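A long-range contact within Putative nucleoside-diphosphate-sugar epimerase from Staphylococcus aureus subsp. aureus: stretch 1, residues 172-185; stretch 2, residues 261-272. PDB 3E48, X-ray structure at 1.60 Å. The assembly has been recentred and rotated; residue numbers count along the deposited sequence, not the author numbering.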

# COMPACT_ATOMS: atom_id res chain seq x y z
N ILE B 172 8.04 -7.45 19.68
CA ILE B 172 9.05 -8.48 19.46
C ILE B 172 10.44 -7.82 19.49
O ILE B 172 10.59 -6.66 19.10
CB ILE B 172 8.81 -9.21 18.11
CG1 ILE B 172 9.82 -10.34 17.92
CG2 ILE B 172 8.89 -8.22 16.95
CD1 ILE B 172 9.52 -11.23 16.72
N THR B 173 11.45 -8.54 19.97
CA THR B 173 12.80 -7.97 20.03
C THR B 173 13.46 -7.97 18.66
O THR B 173 13.07 -8.73 17.77
CB THR B 173 13.74 -8.78 20.97
OG1 THR B 173 13.95 -10.09 20.43
CG2 THR B 173 13.16 -8.90 22.36
N ARG B 174 14.45 -7.10 18.49
CA ARG B 174 15.17 -7.06 17.22
C ARG B 174 15.92 -8.38 17.10
O ARG B 174 16.04 -8.94 16.01
CB ARG B 174 16.17 -5.91 17.17
CG ARG B 174 15.54 -4.53 17.11
CD ARG B 174 16.48 -3.54 16.46
NE ARG B 174 15.91 -2.20 16.44
CZ ARG B 174 16.04 -1.32 17.43
NH1 ARG B 174 16.73 -1.63 18.52
NH2 ARG B 174 15.45 -0.13 17.34
N ASN B 175 16.43 -8.88 18.22
CA ASN B 175 17.15 -10.15 18.21
C ASN B 175 16.28 -11.25 17.60
O ASN B 175 16.75 -12.03 16.77
CB ASN B 175 17.58 -10.54 19.62
CG ASN B 175 18.26 -11.90 19.66
OD1 ASN B 175 19.29 -12.11 19.03
ND2 ASN B 175 17.67 -12.84 20.39
N ASP B 176 15.02 -11.32 18.02
CA ASP B 176 14.12 -12.35 17.49
C ASP B 176 13.76 -12.13 16.03
O ASP B 176 13.60 -13.10 15.27
CB ASP B 176 12.85 -12.45 18.34
CG ASP B 176 13.09 -13.15 19.67
OD1 ASP B 176 14.11 -13.88 19.80
OD2 ASP B 176 12.26 -13.00 20.59
N ILE B 177 13.62 -10.88 15.61
CA ILE B 177 13.31 -10.60 14.22
C ILE B 177 14.50 -11.11 13.41
O ILE B 177 14.34 -11.81 12.41
CB ILE B 177 13.13 -9.09 13.97
CG1 ILE B 177 11.83 -8.63 14.61
CG2 ILE B 177 13.15 -8.80 12.46
CD1 ILE B 177 11.66 -7.13 14.63
N ALA B 178 15.70 -10.78 13.87
CA ALA B 178 16.91 -11.21 13.19
C ALA B 178 17.00 -12.74 13.12
O ALA B 178 17.41 -13.29 12.10
CB ALA B 178 18.15 -10.64 13.87
N ARG B 179 16.62 -13.43 14.20
CA ARG B 179 16.69 -14.89 14.17
C ARG B 179 15.75 -15.45 13.09
O ARG B 179 16.10 -16.40 12.39
CB ARG B 179 16.33 -15.48 15.54
CG ARG B 179 17.33 -15.13 16.64
CD ARG B 179 16.82 -15.60 17.99
NE ARG B 179 16.75 -17.06 18.08
CZ ARG B 179 16.11 -17.71 19.04
NH1 ARG B 179 15.47 -17.05 19.99
NH2 ARG B 179 16.10 -19.04 19.05
N GLY B 180 14.57 -14.85 12.97
CA GLY B 180 13.63 -15.30 11.96
C GLY B 180 14.15 -15.04 10.56
O GLY B 180 14.02 -15.89 9.67
N VAL B 181 14.74 -13.87 10.35
CA VAL B 181 15.28 -13.52 9.04
C VAL B 181 16.44 -14.45 8.67
O VAL B 181 16.53 -14.91 7.53
CB VAL B 181 15.75 -12.04 9.02
CG1 VAL B 181 16.47 -11.72 7.72
CG2 VAL B 181 14.55 -11.11 9.18
N ILE B 182 17.31 -14.74 9.63
CA ILE B 182 18.45 -15.64 9.42
C ILE B 182 17.94 -17.03 9.05
O ILE B 182 18.48 -17.68 8.14
CB ILE B 182 19.33 -15.73 10.69
CG1 ILE B 182 20.10 -14.42 10.89
CG2 ILE B 182 20.27 -16.93 10.60
CD1 ILE B 182 21.14 -14.13 9.82
N ALA B 183 16.91 -17.49 9.74
CA ALA B 183 16.35 -18.81 9.47
C ALA B 183 15.83 -18.88 8.03
O ALA B 183 15.97 -19.90 7.36
CB ALA B 183 15.21 -19.12 10.44
N ILE B 184 15.23 -17.78 7.57
CA ILE B 184 14.72 -17.74 6.20
C ILE B 184 15.88 -17.78 5.21
O ILE B 184 15.86 -18.56 4.26
CB ILE B 184 13.89 -16.46 5.97
CG1 ILE B 184 12.65 -16.49 6.87
CG2 ILE B 184 13.49 -16.35 4.50
CD1 ILE B 184 11.81 -15.23 6.81
N ILE B 185 16.88 -16.94 5.45
CA ILE B 185 18.05 -16.87 4.58
C ILE B 185 18.73 -18.23 4.42
O ILE B 185 19.05 -18.65 3.30
CB ILE B 185 19.10 -15.86 5.13
CG1 ILE B 185 18.53 -14.44 5.06
CG2 ILE B 185 20.39 -15.94 4.32
CD1 ILE B 185 19.42 -13.38 5.71
N ASP B 261 4.69 -18.12 12.67
CA ASP B 261 5.87 -18.14 11.81
C ASP B 261 7.21 -18.17 12.56
O ASP B 261 8.12 -18.89 12.16
CB ASP B 261 5.87 -16.96 10.84
CG ASP B 261 4.73 -17.01 9.83
OD1 ASP B 261 4.36 -18.11 9.37
OD2 ASP B 261 4.20 -15.93 9.48
N PHE B 262 7.34 -17.38 13.62
CA PHE B 262 8.60 -17.37 14.36
C PHE B 262 8.93 -18.76 14.90
O PHE B 262 10.04 -19.26 14.70
CB PHE B 262 8.54 -16.39 15.54
CG PHE B 262 9.81 -16.33 16.33
CD1 PHE B 262 10.89 -15.59 15.87
CD2 PHE B 262 9.93 -17.03 17.52
CE1 PHE B 262 12.08 -15.55 16.60
CE2 PHE B 262 11.11 -17.00 18.26
CZ PHE B 262 12.20 -16.26 17.79
N LYS B 263 7.96 -19.38 15.57
CA LYS B 263 8.16 -20.71 16.13
C LYS B 263 8.44 -21.75 15.05
O LYS B 263 9.28 -22.62 15.23
CB LYS B 263 6.93 -21.11 16.95
CG LYS B 263 7.14 -22.34 17.84
CD LYS B 263 6.98 -23.64 17.08
CE LYS B 263 5.55 -23.84 16.61
NZ LYS B 263 5.38 -25.10 15.82
N GLN B 264 7.73 -21.66 13.93
CA GLN B 264 7.94 -22.62 12.85
C GLN B 264 9.29 -22.42 12.16
O GLN B 264 9.89 -23.37 11.67
CB GLN B 264 6.81 -22.53 11.82
CG GLN B 264 5.43 -22.75 12.44
CD GLN B 264 4.32 -22.80 11.41
OE1 GLN B 264 4.30 -22.01 10.46
NE2 GLN B 264 3.38 -23.71 11.59
N LEU B 265 9.76 -21.18 12.12
CA LEU B 265 11.04 -20.87 11.48
C LEU B 265 12.25 -21.09 12.38
O LEU B 265 13.25 -21.69 11.95
CB LEU B 265 11.04 -19.43 10.98
CG LEU B 265 10.14 -19.12 9.79
CD1 LEU B 265 10.05 -17.61 9.57
CD2 LEU B 265 10.70 -19.82 8.54
N VAL B 266 12.18 -20.61 13.61
CA VAL B 266 13.30 -20.72 14.55
C VAL B 266 13.19 -21.89 15.52
O VAL B 266 14.14 -22.17 16.25
CB VAL B 266 13.46 -19.41 15.37
CG1 VAL B 266 13.40 -18.20 14.44
CG2 VAL B 266 12.40 -19.33 16.44
N ASN B 267 12.04 -22.55 15.54
CA ASN B 267 11.82 -23.69 16.43
C ASN B 267 12.05 -23.30 17.89
O ASN B 267 12.69 -24.03 18.66
CB ASN B 267 12.73 -24.86 16.03
CG ASN B 267 12.60 -25.24 14.56
OD1 ASN B 267 13.04 -24.51 13.68
ND2 ASN B 267 11.99 -26.39 14.30
N ASP B 268 11.53 -22.15 18.29
CA ASP B 268 11.68 -21.68 19.65
C ASP B 268 10.61 -20.64 19.95
O ASP B 268 9.89 -20.22 19.04
CB ASP B 268 13.08 -21.07 19.84
CG ASP B 268 13.36 -20.65 21.27
OD1 ASP B 268 12.87 -21.33 22.21
OD2 ASP B 268 14.08 -19.65 21.47
N GLN B 269 10.48 -20.27 21.21
CA GLN B 269 9.50 -19.28 21.63
C GLN B 269 10.14 -17.90 21.62
O GLN B 269 11.32 -17.75 21.96
CB GLN B 269 9.03 -19.59 23.06
CG GLN B 269 8.29 -20.91 23.22
CD GLN B 269 6.90 -20.89 22.60
OE1 GLN B 269 6.11 -19.99 22.89
NE2 GLN B 269 6.61 -21.87 21.76
N PRO B 270 9.39 -16.86 21.21
CA PRO B 270 9.98 -15.52 21.19
C PRO B 270 10.22 -15.06 22.63
O PRO B 270 9.56 -15.53 23.55
CB PRO B 270 8.91 -14.69 20.48
CG PRO B 270 7.64 -15.40 20.82
CD PRO B 270 8.03 -16.85 20.65
N GLN B 271 11.18 -14.16 22.81
CA GLN B 271 11.49 -13.66 24.14
C GLN B 271 10.42 -12.68 24.61
O GLN B 271 10.02 -11.78 23.88
CB GLN B 271 12.85 -12.97 24.15
CG GLN B 271 13.31 -12.60 25.55
CD GLN B 271 14.68 -11.95 25.57
OE1 GLN B 271 15.34 -11.91 26.61
NE2 GLN B 271 15.11 -11.43 24.42
N THR B 272 9.94 -12.87 25.84
CA THR B 272 8.93 -12.01 26.43
C THR B 272 9.54 -10.67 26.82
O THR B 272 10.76 -10.56 26.95
CB THR B 272 8.35 -12.62 27.71
OG1 THR B 272 9.39 -12.67 28.71
CG2 THR B 272 7.82 -14.01 27.45
O HOH W 1 10.64 -11.08 21.30

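Stretch 1 is almost entirely helix, running from Arg-174 to Ile-185 and beyond, while stretch 2 begins with a short helix, Asp-261 to Val-266, and then turns into an extended segment. The two helix axes approach to 9.0 Å, with their N-to-C directions 53° apart. The second helix ends at Val-266; Asn-267, with positive phi, is the first residue to leave helical geometry, and the chain then runs toward the start of the first helix. The backbones come near each other at several points: the CA atoms of Gly-180 and Phe-262 lie 5.9 Å apart, those of Ala-183 and Leu-265 6.0 Å, and those of Asp-176 and Pro-270 6.4 Å. Together the stretches bury 567 Å².

Two small residues, Gly-180 and Ala-183, lie on the side of the first helix that meets the second. Gly-180 has no side chain, and its CA lies 3.8 Å from Val-266 CG1; an ideal CB here would lie 4.1 Å from Phe-262 CD1, which is van der Waals contact and no clash. One turn on, the CB of Ala-183 points toward stretch 2 and packs 3.6 Å from the backbone O of Leu-265. Leu-265 reaches further with its m,t side chain, placing CD1 3.9 Å from Ile-184 CG1. The Ile-184 CA-to-CB bond points sideways, yet the end of its side chain comes nearer and completes this apolar patch.

Phe-262 also starts sideways, and its t rotamer carries the ring to the first helix. There the ring edge meets the backbone O of Asp-176, 3.2 Å from CE1, an oxygen that also accepts the helical hydrogen bond from Gly-180 N. The ring's CZ lies over one face of the Arg-179 guanidinium, 4.0 Å from NH1. The flat cation can thus pack against carbon while its edge remains free for a charged partner: Arg-179 NH2 forms a salt bridge with Asp-268 OD2 at 3.2 Å. A weaker intrahelical salt bridge joins Arg-179 NH1 to Asp-176 OD1 at 3.5 Å.

Asp-176 is the polar centre of the contact. Its OD2 accepts a short, nearly straight hydrogen bond from Gln-271 N, 2.7 Å away, holding the extended segment against the helix. A carboxylate suits this buried place because it can accept several bonds at once. Water 1 donates to the same Asp-176 OD2 at 2.6 Å and to Gln-271 O at 2.7 Å, and accepts from Thr-173 N at 3.0 Å. Thr-173 caps the helix, its OG1 accepting from Asp-176 N at 2.9 Å, so the capping turn and the interstretch bonds share one residue.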